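Leucine aminopeptidase (Legionella pneumophila, PDB 5GNE) probably removes amino-terminal residues from peptides as a zinc-dependent aminopeptidase of the M28 family. Local coordinates at residues E136-F141 and P171-V176; V162-K167 and S245-Q250; E184-G189 and R228-I233; N198-D203 and N347-I352. All coordinates share one frame; numbering follows the deposited sequence. Where two conformers were deposited one is given.

Contact 1 (E136-F141 and P171-V176)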
loop_
_atom_site.group_PDB
_atom_site.type_symbol
_atom_site.label_atom_id
_atom_site.label_comp_id
_atom_site.label_asym_id
_atom_site.label_seq_id
_atom_site.Cartn_x
_atom_site.Cartn_y
_atom_site.Cartn_z
ATOM N N GLU A 136 0.080 14.795 10.814
ATOM C CA GLU A 136 -1.330 14.897 11.163
ATOM C C GLU A 136 -2.163 13.857 10.462
ATOM O O GLU A 136 -3.034 13.232 11.084
ATOM C CB GLU A 136 -1.870 16.287 10.826
ATOM C CG GLU A 136 -1.422 17.325 11.796
ATOM C CD GLU A 136 -1.574 18.747 11.301
ATOM O OE1 GLU A 136 -2.140 18.938 10.208
ATOM O OE2 GLU A 136 -1.129 19.679 12.012
ATOM N N ALA A 137 -1.872 13.639 9.180
ATOM C CA ALA A 137 -2.670 12.694 8.414
ATOM C C ALA A 137 -2.613 11.323 9.082
ATOM O O ALA A 137 -3.648 10.667 9.274
ATOM C CB ALA A 137 -2.208 12.642 6.971
ATOM N N ALA A 138 -1.425 10.941 9.531
ATOM C CA ALA A 138 -1.255 9.652 10.181
ATOM C C ALA A 138 -2.031 9.632 11.489
ATOM O O ALA A 138 -2.759 8.683 11.768
ATOM C CB ALA A 138 0.215 9.355 10.413
ATOM N N GLN A 139 -1.891 10.687 12.285
ATOM C CA GLN A 139 -2.612 10.756 13.560
ATOM C C GLN A 139 -4.109 10.729 13.353
ATOM O O GLN A 139 -4.835 10.069 14.092
ATOM C CB GLN A 139 -2.212 11.997 14.359
ATOM C CG GLN A 139 -0.760 11.969 14.748
ATOM C CD GLN A 139 -0.279 13.262 15.331
ATOM O OE1 GLN A 139 -0.683 14.342 14.905
ATOM N NE2 GLN A 139 0.599 13.165 16.320
ATOM N N TRP A 140 -4.563 11.473 12.358
ATOM C CA TRP A 140 -5.964 11.466 11.963
ATOM C C TRP A 140 -6.486 10.041 11.712
ATOM O O TRP A 140 -7.513 9.625 12.253
ATOM C CB TRP A 140 -6.151 12.347 10.730
ATOM C CG TRP A 140 -7.568 12.496 10.331
ATOM C CD1 TRP A 140 -8.488 13.350 10.875
ATOM C CD2 TRP A 140 -8.244 11.788 9.288
ATOM N NE1 TRP A 140 -9.691 13.213 10.238
ATOM C CE2 TRP A 140 -9.577 12.256 9.265
ATOM C CE3 TRP A 140 -7.855 10.802 8.372
ATOM C CZ2 TRP A 140 -10.525 11.777 8.360
ATOM C CZ3 TRP A 140 -8.802 10.316 7.475
ATOM C CH2 TRP A 140 -10.123 10.803 7.479
ATOM N N PHE A 141 -5.767 9.304 10.879
ATOM C CA PHE A 141 -6.160 7.963 10.508
ATOM C C PHE A 141 -6.343 7.086 11.731
ATOM O O PHE A 141 -7.358 6.399 11.861
ATOM C CB PHE A 141 -5.106 7.350 9.576
ATOM C CG PHE A 141 -5.388 5.933 9.177
ATOM C CD1 PHE A 141 -4.909 4.876 9.944
ATOM C CD2 PHE A 141 -6.101 5.660 8.023
ATOM C CE1 PHE A 141 -5.157 3.566 9.588
ATOM C CE2 PHE A 141 -6.349 4.359 7.632
ATOM C CZ PHE A 141 -5.878 3.296 8.423
ATOM N N PRO A 171 4.806 8.611 11.048
ATOM C CA PRO A 171 4.796 7.182 11.369
ATOM C C PRO A 171 3.778 6.434 10.525
ATOM O O PRO A 171 2.858 7.058 9.971
ATOM C CB PRO A 171 4.362 7.164 12.831
ATOM C CG PRO A 171 3.427 8.290 12.904
ATOM C CD PRO A 171 3.912 9.361 11.940
ATOM N N SER A 172 3.919 5.117 10.450
ATOM C CA SER A 172 2.869 4.287 9.892
ATOM C C SER A 172 1.819 4.022 10.967
ATOM O O SER A 172 2.117 4.119 12.154
ATOM C CB SER A 172 3.464 2.970 9.397
ATOM O OG SER A 172 4.197 3.190 8.217
ATOM N N VAL A 173 0.625 3.601 10.566
ATOM C CA VAL A 173 -0.398 3.249 11.530
ATOM C C VAL A 173 -0.958 1.877 11.231
ATOM O O VAL A 173 -1.475 1.631 10.139
ATOM C CB VAL A 173 -1.543 4.255 11.514
ATOM C CG1 VAL A 173 -2.598 3.863 12.549
ATOM C CG2 VAL A 173 -1.021 5.679 11.739
ATOM N N VAL A 174 -0.861 0.988 12.218
ATOM C CA VAL A 174 -1.362 -0.371 12.123
ATOM C C VAL A 174 -2.599 -0.476 13.014
ATOM O O VAL A 174 -2.549 -0.112 14.187
ATOM C CB VAL A 174 -0.287 -1.389 12.582
ATOM C CG1 VAL A 174 -0.809 -2.840 12.549
ATOM C CG2 VAL A 174 0.955 -1.258 11.732
ATOM N N THR A 175 -3.713 -0.950 12.454
ATOM C CA THR A 175 -4.925 -1.214 13.230
ATOM C C THR A 175 -5.382 -2.631 12.938
ATOM O O THR A 175 -5.017 -3.198 11.902
ATOM C CB THR A 175 -6.055 -0.274 12.894
ATOM O OG1 THR A 175 -6.609 -0.647 11.624
ATOM C CG2 THR A 175 -5.561 1.169 12.873
ATOM N N VAL A 176 -6.121 -3.224 13.874
ATOM C CA VAL A 176 -6.596 -4.587 13.704
ATOM C C VAL A 176 -7.949 -4.769 14.337
ATOM O O VAL A 176 -8.191 -4.319 15.450
ATOM C CB VAL A 176 -5.612 -5.648 14.309
ATOM C CG1 VAL A 176 -5.310 -5.369 15.766
ATOM C CG2 VAL A 176 -6.181 -7.059 14.150
#

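Contact 2 (V162-K167 and S245-Q250)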
loop_
_atom_site.group_PDB
_atom_site.type_symbol
_atom_site.label_atom_id
_atom_site.label_comp_id
_atom_site.label_asym_id
_atom_site.label_seq_id
_atom_site.Cartn_x
_atom_site.Cartn_y
_atom_site.Cartn_z
ATOM N N VAL A 162 3.850 2.672 14.070
ATOM C CA VAL A 162 5.129 2.045 13.821
ATOM C C VAL A 162 6.091 3.087 13.250
ATOM O O VAL A 162 5.873 3.610 12.170
ATOM C CB VAL A 162 5.011 0.862 12.878
ATOM C CG1 VAL A 162 6.410 0.364 12.494
ATOM C CG2 VAL A 162 4.193 -0.259 13.547
ATOM N N LYS A 163 7.113 3.408 14.035
ATOM C CA LYS A 163 8.121 4.413 13.738
ATOM C C LYS A 163 8.725 4.189 12.362
ATOM O O LYS A 163 9.038 3.064 12.000
ATOM C CB LYS A 163 9.230 4.308 14.798
ATOM C CG LYS A 163 9.728 5.578 15.440
ATOM C CD LYS A 163 10.740 5.229 16.549
ATOM C CE LYS A 163 10.058 4.516 17.739
ATOM N NZ LYS A 163 10.876 4.422 19.002
ATOM N N THR A 164 8.925 5.259 11.605
ATOM C CA THR A 164 9.555 5.124 10.293
ATOM C C THR A 164 11.048 5.332 10.479
ATOM O O THR A 164 11.656 6.230 9.905
ATOM C CB THR A 164 8.938 6.097 9.247
ATOM O OG1 THR A 164 7.520 5.914 9.236
ATOM C CG2 THR A 164 9.446 5.785 7.829
ATOM N N GLY A 165 11.628 4.449 11.287
ATOM C CA GLY A 165 13.016 4.557 11.689
ATOM C C GLY A 165 13.295 5.928 12.269
ATOM O O GLY A 165 12.479 6.500 12.991
ATOM N N ASN A 166 14.455 6.468 11.936
ATOM C CA ASN A 166 14.804 7.787 12.454
ATOM C C ASN A 166 14.906 8.769 11.309
ATOM O O ASN A 166 15.382 9.881 11.475
ATOM C CB ASN A 166 16.117 7.748 13.248
ATOM C CG ASN A 166 15.920 7.305 14.695
ATOM O OD1 ASN A 166 14.915 7.629 15.331
ATOM N ND2 ASN A 166 16.890 6.568 15.221
ATOM N N LYS A 167 14.423 8.356 10.147
ATOM C CA LYS A 167 14.577 9.179 8.960
ATOM C C LYS A 167 13.399 10.085 8.689
ATOM O O LYS A 167 13.569 11.129 8.068
ATOM C CB LYS A 167 14.839 8.287 7.740
ATOM C CG LYS A 167 15.768 7.129 8.060
ATOM C CD LYS A 167 16.063 6.272 6.849
ATOM C CE LYS A 167 17.475 6.528 6.318
ATOM N NZ LYS A 167 17.825 5.698 5.106
ATOM N N SER A 245 6.264 0.887 4.808
ATOM C CA SER A 245 5.849 -0.514 4.818
ATOM C C SER A 245 7.028 -1.461 5.093
ATOM O O SER A 245 6.832 -2.565 5.594
ATOM C CB SER A 245 5.190 -0.918 3.492
ATOM O OG SER A 245 5.958 -0.508 2.382
ATOM N N GLY A 246 8.233 -1.049 4.712
ATOM C CA GLY A 246 9.442 -1.751 5.111
ATOM C C GLY A 246 9.431 -2.006 6.609
ATOM O O GLY A 246 9.421 -3.147 7.079
ATOM N N TYR A 247 9.406 -0.921 7.368
ATOM C CA TYR A 247 9.329 -1.025 8.820
ATOM C C TYR A 247 8.123 -1.815 9.304
ATOM O O TYR A 247 8.256 -2.631 10.210
ATOM C CB TYR A 247 9.345 0.369 9.438
ATOM C CG TYR A 247 10.718 0.975 9.345
ATOM C CD1 TYR A 247 11.808 0.332 9.941
ATOM C CD2 TYR A 247 10.944 2.164 8.671
ATOM C CE1 TYR A 247 13.078 0.867 9.874
ATOM C CE2 TYR A 247 12.212 2.704 8.601
ATOM C CZ TYR A 247 13.276 2.048 9.206
ATOM O OH TYR A 247 14.539 2.573 9.145
ATOM N N VAL A 248 6.956 -1.588 8.700
ATOM C CA VAL A 248 5.772 -2.331 9.119
ATOM C C VAL A 248 5.953 -3.853 8.924
ATOM O O VAL A 248 5.580 -4.648 9.800
ATOM C CB VAL A 248 4.510 -1.846 8.394
ATOM C CG1 VAL A 248 3.341 -2.748 8.723
ATOM C CG2 VAL A 248 4.192 -0.419 8.801
ATOM N N VAL A 249 6.474 -4.271 7.778
ATOM C CA VAL A 249 6.655 -5.696 7.536
ATOM C C VAL A 249 7.657 -6.296 8.530
ATOM O O VAL A 249 7.442 -7.388 9.088
ATOM C CB VAL A 249 7.117 -5.981 6.092
ATOM C CG1 VAL A 249 7.341 -7.452 5.927
ATOM C CG2 VAL A 249 6.028 -5.531 5.126
ATOM N N GLN A 250 8.728 -5.559 8.781
ATOM C CA GLN A 250 9.692 -5.954 9.792
ATOM C C GLN A 250 9.004 -6.068 11.170
ATOM O O GLN A 250 9.290 -7.002 11.930
ATOM C CB GLN A 250 10.866 -4.966 9.828
ATOM C CG GLN A 250 11.682 -4.989 8.538
ATOM C CD GLN A 250 12.284 -6.363 8.230
ATOM O OE1 GLN A 250 12.993 -6.945 9.057
ATOM N NE2 GLN A 250 12.005 -6.883 7.035
#

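Contact 3 (E184-G189 and R228-I233). With SO4 (sulfate ion), chain E.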
loop_
_atom_site.group_PDB
_atom_site.type_symbol
_atom_site.label_atom_id
_atom_site.label_comp_id
_atom_site.label_asym_id
_atom_site.label_seq_id
_atom_site.Cartn_x
_atom_site.Cartn_y
_atom_site.Cartn_z
ATOM N N GLU A 184 -4.143 -17.096 10.825
ATOM C CA GLU A 184 -3.327 -16.155 10.101
ATOM C C GLU A 184 -4.196 -14.981 9.729
ATOM O O GLU A 184 -5.372 -15.116 9.401
ATOM C CB GLU A 184 -2.728 -16.786 8.850
ATOM C CG GLU A 184 -1.869 -18.016 9.082
ATOM C CD GLU A 184 -1.467 -18.671 7.780
ATOM O OE1 GLU A 184 -0.295 -18.516 7.378
ATOM O OE2 GLU A 184 -2.324 -19.338 7.154
ATOM N N ALA A 185 -3.609 -13.808 9.828
ATOM C CA ALA A 185 -4.349 -12.586 9.667
ATOM C C ALA A 185 -4.538 -12.220 8.187
ATOM O O ALA A 185 -3.881 -12.759 7.287
ATOM C CB ALA A 185 -3.655 -11.463 10.416
ATOM N N ILE A 186 -5.445 -11.283 7.958
ATOM C CA ILE A 186 -5.601 -10.682 6.662
ATOM C C ILE A 186 -5.137 -9.262 6.820
ATOM O O ILE A 186 -5.389 -8.657 7.840
ATOM C CB ILE A 186 -7.035 -10.764 6.166
ATOM C CG1 ILE A 186 -7.399 -12.226 5.968
ATOM C CG2 ILE A 186 -7.196 -10.065 4.827
ATOM C CD1 ILE A 186 -8.873 -12.404 5.906
ATOM N N VAL A 187 -4.379 -8.768 5.846
ATOM C CA VAL A 187 -3.881 -7.407 5.882
ATOM C C VAL A 187 -4.402 -6.594 4.689
ATOM O O VAL A 187 -4.307 -7.021 3.520
ATOM C CB VAL A 187 -2.340 -7.369 5.904
ATOM C CG1 VAL A 187 -1.839 -5.944 5.810
ATOM C CG2 VAL A 187 -1.805 -8.038 7.159
ATOM N N ILE A 188 -4.934 -5.425 5.002
ATOM C CA ILE A 188 -5.282 -4.406 4.034
ATOM C C ILE A 188 -4.381 -3.196 4.274
ATOM O O ILE A 188 -4.248 -2.730 5.422
ATOM C CB ILE A 188 -6.758 -3.919 4.182
ATOM C CG1 ILE A 188 -7.707 -5.079 4.482
ATOM C CG2 ILE A 188 -7.175 -3.113 2.957
ATOM C CD1 ILE A 188 -7.765 -6.097 3.367
ATOM N N GLY A 189 -3.806 -2.636 3.229
ATOM C CA GLY A 189 -2.918 -1.505 3.410
ATOM C C GLY A 189 -3.048 -0.483 2.303
ATOM O O GLY A 189 -3.462 -0.802 1.188
ATOM N N ARG A 228 -10.736 -14.473 11.699
ATOM C CA ARG A 228 -9.314 -14.128 11.641
ATOM C C ARG A 228 -9.202 -12.675 12.024
ATOM O O ARG A 228 -10.124 -11.921 11.750
ATOM C CB ARG A 228 -8.757 -14.275 10.233
ATOM C CG ARG A 228 -9.190 -15.506 9.519
ATOM C CD ARG A 228 -8.620 -15.558 8.093
ATOM N NE ARG A 228 -8.586 -16.960 7.699
ATOM C CZ ARG A 228 -7.743 -17.853 8.198
ATOM N NH1 ARG A 228 -6.823 -17.494 9.076
ATOM N NH2 ARG A 228 -7.811 -19.097 7.797
ATOM N N PRO A 229 -8.054 -12.251 12.571
ATOM C CA PRO A 229 -7.792 -10.812 12.664
ATOM C C PRO A 229 -7.701 -10.172 11.274
ATOM O O PRO A 229 -7.113 -10.765 10.365
ATOM C CB PRO A 229 -6.441 -10.734 13.362
ATOM C CG PRO A 229 -6.200 -12.122 13.914
ATOM C CD PRO A 229 -6.904 -13.054 13.005
ATOM N N ILE A 230 -8.235 -8.961 11.146
ATOM C CA ILE A 230 -8.103 -8.173 9.943
ATOM C C ILE A 230 -7.319 -6.933 10.285
ATOM O O ILE A 230 -7.702 -6.185 11.167
ATOM C CB ILE A 230 -9.470 -7.737 9.383
ATOM C CG1 ILE A 230 -10.416 -8.925 9.336
ATOM C CG2 ILE A 230 -9.297 -7.092 8.004
ATOM C CD1 ILE A 230 -9.878 -10.132 8.585
ATOM N N TYR A 231 -6.240 -6.691 9.565
ATOM C CA TYR A 231 -5.468 -5.478 9.769
ATOM C C TYR A 231 -5.795 -4.416 8.741
ATOM O O TYR A 231 -5.977 -4.693 7.534
ATOM C CB TYR A 231 -3.957 -5.765 9.721
ATOM C CG TYR A 231 -3.417 -6.483 10.927
ATOM C CD1 TYR A 231 -3.502 -7.867 11.038
ATOM C CD2 TYR A 231 -2.790 -5.772 11.950
ATOM C CE1 TYR A 231 -2.997 -8.530 12.165
ATOM C CE2 TYR A 231 -2.282 -6.423 13.069
ATOM C CZ TYR A 231 -2.395 -7.802 13.167
ATOM O OH TYR A 231 -1.896 -8.453 14.265
ATOM N N PHE A 232 -5.854 -3.185 9.206
ATOM C CA PHE A 232 -5.935 -2.085 8.274
ATOM C C PHE A 232 -4.745 -1.191 8.546
ATOM O O PHE A 232 -4.514 -0.800 9.685
ATOM C CB PHE A 232 -7.246 -1.331 8.410
ATOM C CG PHE A 232 -8.459 -2.183 8.155
ATOM C CD1 PHE A 232 -9.031 -2.920 9.189
ATOM C CD2 PHE A 232 -9.035 -2.244 6.897
ATOM C CE1 PHE A 232 -10.148 -3.709 8.962
ATOM C CE2 PHE A 232 -10.141 -3.025 6.663
ATOM C CZ PHE A 232 -10.704 -3.757 7.695
ATOM N N ILE A 233 -3.969 -0.915 7.503
ATOM C CA ILE A 233 -2.719 -0.204 7.638
ATOM C C ILE A 233 -2.590 1.039 6.763
ATOM O O ILE A 233 -2.929 1.043 5.583
ATOM C CB ILE A 233 -1.519 -1.141 7.347
ATOM C CG1 ILE A 233 -1.614 -2.402 8.223
ATOM C CG2 ILE A 233 -0.236 -0.444 7.668
ATOM C CD1 ILE A 233 -0.534 -3.398 8.012
HETATM S S SO4 E . -5.216 -20.851 9.523
HETATM O O1 SO4 E . -6.448 -21.235 10.215
HETATM O O2 SO4 E . -5.426 -20.817 8.072
HETATM O O3 SO4 E . -4.782 -19.540 9.992
HETATM O O4 SO4 E . -4.176 -21.824 9.847
#

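Contact 4 (N198-D203 and N347-I352)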
loop_
_atom_site.group_PDB
_atom_site.type_symbol
_atom_site.label_atom_id
_atom_site.label_comp_id
_atom_site.label_asym_id
_atom_site.label_seq_id
_atom_site.Cartn_x
_atom_site.Cartn_y
_atom_site.Cartn_z
ATOM N N ASN A 198 2.891 21.281 -2.876
ATOM C CA ASN A 198 1.447 21.254 -2.982
ATOM C C ASN A 198 0.945 19.990 -3.692
ATOM O O ASN A 198 0.919 19.901 -4.923
ATOM C CB ASN A 198 0.962 22.493 -3.692
ATOM C CG ASN A 198 -0.512 22.444 -3.955
ATOM O OD1 ASN A 198 -1.310 22.318 -3.027
ATOM N ND2 ASN A 198 -0.893 22.550 -5.222
ATOM N N MET A 199 0.543 19.015 -2.891
ATOM C CA MET A 199 0.220 17.677 -3.379
ATOM C C MET A 199 -1.029 17.159 -2.701
ATOM O O MET A 199 -0.969 16.601 -1.604
ATOM C CB MET A 199 1.383 16.721 -3.125
ATOM C CG MET A 199 2.690 17.124 -3.780
ATOM S SD MET A 199 2.717 16.748 -5.540
ATOM C CE MET A 199 4.212 17.593 -6.035
ATOM N N PRO A 200 -2.172 17.339 -3.362
ATOM C CA PRO A 200 -3.434 16.829 -2.820
ATOM C C PRO A 200 -3.422 15.309 -2.765
ATOM O O PRO A 200 -4.099 14.716 -1.916
ATOM C CB PRO A 200 -4.502 17.379 -3.795
ATOM C CG PRO A 200 -3.733 17.865 -5.018
ATOM C CD PRO A 200 -2.360 18.220 -4.528
ATOM N N GLY A 201 -2.681 14.699 -3.688
ATOM C CA GLY A 201 -2.479 13.262 -3.719
ATOM C C GLY A 201 -3.809 12.549 -3.649
ATOM O O GLY A 201 -3.961 11.559 -2.938
ATOM N N ALA A 202 -4.778 13.065 -4.395
ATOM C CA ALA A 202 -6.121 12.540 -4.332
ATOM C C ALA A 202 -6.187 11.074 -4.758
ATOM O O ALA A 202 -6.558 10.221 -3.958
ATOM C CB ALA A 202 -7.040 13.376 -5.182
ATOM N N ASP A 203 -5.857 10.784 -6.015
ATOM C CA ASP A 203 -5.800 9.395 -6.458
ATOM C C ASP A 203 -4.601 8.690 -5.836
ATOM O O ASP A 203 -4.715 7.561 -5.398
ATOM C CB ASP A 203 -5.689 9.290 -7.967
ATOM C CG ASP A 203 -5.850 7.867 -8.462
ATOM O OD1 ASP A 203 -6.681 7.152 -7.867
ATOM O OD2 ASP A 203 -5.160 7.456 -9.436
ATOM N N ASN A 347 -2.016 18.592 -9.500
ATOM C CA ASN A 347 -3.307 18.284 -10.116
ATOM C C ASN A 347 -3.871 16.887 -9.841
ATOM O O ASN A 347 -4.821 16.462 -10.498
ATOM C CB ASN A 347 -3.214 18.512 -11.618
ATOM C CG ASN A 347 -2.959 19.962 -11.957
ATOM O OD1 ASN A 347 -3.848 20.811 -11.818
ATOM N ND2 ASN A 347 -1.732 20.265 -12.372
ATOM N N ASP A 348 -3.297 16.180 -8.867
ATOM C CA ASP A 348 -3.894 14.942 -8.364
ATOM C C ASP A 348 -4.975 15.361 -7.380
ATOM O O ASP A 348 -4.815 15.218 -6.175
ATOM C CB ASP A 348 -2.849 14.054 -7.695
ATOM C CG ASP A 348 -3.347 12.629 -7.439
ATOM O OD1 ASP A 348 -4.513 12.323 -7.771
ATOM O OD2 ASP A 348 -2.573 11.814 -6.887
ATOM N N THR A 349 -6.055 15.939 -7.910
ATOM C CA THR A 349 -7.065 16.598 -7.084
ATOM C C THR A 349 -8.316 15.782 -6.892
ATOM O O THR A 349 -8.612 14.877 -7.671
ATOM C CB THR A 349 -7.499 17.920 -7.667
ATOM O OG1 THR A 349 -8.079 17.697 -8.959
ATOM C CG2 THR A 349 -6.312 18.865 -7.749
ATOM N N LEU A 350 -9.038 16.127 -5.833
ATOM C CA LEU A 350 -10.320 15.537 -5.490
ATOM C C LEU A 350 -11.219 15.350 -6.728
ATOM O O LEU A 350 -11.882 14.331 -6.875
ATOM C CB LEU A 350 -11.023 16.423 -4.455
ATOM C CG LEU A 350 -12.380 15.993 -3.891
ATOM C CD1 LEU A 350 -12.210 14.715 -3.095
ATOM C CD2 LEU A 350 -13.011 17.082 -3.036
ATOM N N ASP A 351 -11.238 16.338 -7.614
ATOM C CA ASP A 351 -12.180 16.351 -8.737
ATOM C C ASP A 351 -11.867 15.338 -9.836
ATOM O O ASP A 351 -12.664 15.108 -10.752
ATOM C CB ASP A 351 -12.193 17.751 -9.306
ATOM C CG ASP A 351 -12.327 18.768 -8.221
ATOM O OD1 ASP A 351 -13.476 19.073 -7.826
ATOM O OD2 ASP A 351 -11.258 19.178 -7.701
ATOM N N ILE A 352 -10.700 14.734 -9.706
ATOM C CA ILE A 352 -10.216 13.695 -10.586
ATOM C C ILE A 352 -10.752 12.303 -10.186
ATOM O O ILE A 352 -10.867 11.396 -11.022
ATOM C CB ILE A 352 -8.678 13.740 -10.534
ATOM C CG1 ILE A 352 -8.211 15.132 -10.957
ATOM C CG2 ILE A 352 -8.029 12.670 -11.353
ATOM C CD1 ILE A 352 -8.750 15.545 -12.264
#

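Contact 1 (E136-F141 and P171-V176)
Phe141 on helix 132-151 and Val173 on strand 170-177 carry the ring-to-methyl part of this helix-on-sheet contact. The helix and strand segments run nearly parallel, 10° apart, and their axes approach to 8.3 Å. In Phe141, CG is anti to the backbone N (chi1 177°), which extends the ring toward the strand; its CD1 lies 3.6 Å from Val173 CG1. That methyl meets the ring at its edge, close to the ring plane, and the ring and the valine run alongside each other with opposed directions. Further on, Thr175 CG2 comes within 4.1 Å of Phe141 CE1, while Thr175 OG1 is bonded to Phe232 O.

The aliphatic part centres on Ala138, whose CB sits 4.0 Å from Pro171 CD and 4.1 Å from Val173 CG2. Two carbon-to-carbonyl approaches accompany it: Ala138 CB lies 3.5 Å from Pro171 O, and Val173 CG2 lies 3.5 Å from Ala138 O. Ile209 and Leu213 of helix 202-221 also touch Phe141.

No hydrogen bond crosses between the segments, and Val173 and Thr175 bond through their backbones to strand 230-235. The chemistry therefore implies that buried apolar contact holds this helix on the alpha/beta sheet.

Contact 2 (V162-K167 and S245-Q250)
Strand 162-164 and helix 245-250 pass at 140° with their axes 8.0 Å apart, bringing the CA atoms of Val162 and Val248 to 6.5 Å and those of Thr164 and Tyr247 to 6.3 Å. Tyr247 dominates the side-chain contact. Its CG lies anti to the carbonyl carbon (chi1 -73°), and the ring extends from the helix to lie against the peptide between Thr164 and Gly165. Gly165 N is placed over one ring face, offset toward the rim, 3.3 Å from Tyr247 CE2. At the far end of the ring, Tyr247 OH is 3.6 Å from Gly165 CA, a closeness helped by the lack of a side chain on Gly165, whose positive phi (53°) also suits glycine. The backbone there folds as an inverse gamma turn centred on Thr164, with a weak bond from Gly165 N to Lys163 O. The turn lies in the hairpin connection between strand 157-164, the edge strand of the mixed sheet, and strand 170-177; helix 243-254 covers the sheet face that includes Val174. Thr164 crosses the tyrosine at about a right angle, its CG2 4.0 Å from Tyr247 CD2, while its OG1 bonds across the hairpin to Gln170 O. Deeper in, Val162 CG1 rests 4.2 Å from Tyr247 CB, and Val162 CB approaches Val248 CG2 at 4.4 Å. Beyond the turn, Lys167 NZ forms salt bridges with Asp8 and Glu62.

Contact 3 (E184-G189 and R228-I233)
Paired from Ile186 with Ile230 to Gly189 with Ile233, these segments are the two parallel strands of a beta-alpha-beta unit connected through helix 202-221. They are neighbouring inner strands of the eight-stranded mixed sheet, their directions only 17° apart. The evidence for the register is a regular ladder: Ile186 N donates to Pro229 O at 3.0 Å, and Tyr231 N to Ile186 O at 2.8 Å; Ile188 N to Tyr231 O and Ile233 N to Ile188 O continue it.

One sheet face carries Ile186, Ile188, Ile230 and Phe232. Ile186 and Ile230 run abreast in one direction, with their CD1 atoms 3.7 Å apart; Ile188 and Phe232 are arranged likewise. Helices 202-221 and 355-373 pack over these residues. On the other face, Val187 CG1 meets Ile233 CD1 at 3.6 Å, and the Tyr231 ring receives Ala185 CB at its edge, in plane, 3.5 Å from CE1. Phe252 stacks edge-to-face with Tyr231.

At the N-terminal end of the ladder, Arg228 ties the two segments together just before the strands begin. Its chain is extended from CG to NE, and NH1 meets a lone pair of Glu184 O in the carbonyl plane at 2.8 Å, while that oxygen lies 24° out of the guanidinium plane. A sulfate ion, probably from the crystallisation liquor, sits beyond. Its O3 accepts two bonds, from Glu184 N at 2.7 Å and from Arg228 NH1, nearly straight at 173°, while Arg228 NH2 reaches the neighbouring sulfate O2 at 3.0 Å.

Contact 4 (N198-D203 and N347-I352)
Asp348 faces the start of helix 202-221, turning both its carbonyl and its carboxylate toward the backbone of Ala202 and Asp203. Its CG is anti to the backbone N (chi1 -167°), which places OD1 2.7 Å from Asp203 N. That N-H comes from above the carboxylate plane, 36° out of it. The carbonyl is used as well: Asp348 O accepts Ala202 N at 2.8 Å, the donor standing 42° out of the carbonyl plane. The other carboxylate oxygen, OD2, binds Asp204 N.

Around this polar grip the aliphatic groups fit closely. Pro200 points its ring at the same carbonyl, and its CG lies 3.9 Å from Thr349 CG2. Ala202 CB rests against the main chain at Thr349, 3.5 Å from Leu350 N. Asp203 turns its carboxylate away from Asp348, to Asn340 and Gly269 N.

Gly201 is the N-cap residue, and the N-H groups of Ala202, Asp203 and Asp204 that follow it are all taken up by Asp348. Negative charge on this carboxylate would probably be favoured by the helix end. Since Asp204 is a ligand of both zinc ions, its N-H bond to OD2 makes Asp348 a second-shell neighbour that probably helps to position that ligand.

From the N terminus, contact 1 is the first to close, bringing helix 132-151 back onto strand 170-177. Contact 2 opens inside that loop, at the end of strand 157-164, and closes only at helix 243-254, so the two cross; they put helices on the two faces of the same hairpin. Within the span of contact 2 lies all of contact 3, which begins after contact 1 has closed and joins the neighbouring inner strands 185-191 and 230-235. Contact 4 starts between the strands of contact 3 and closes at residues 347-352, crossing contacts 2 and 3. It ties the start of helix 202-221 to the loop before helix 355-373, beside the zinc site.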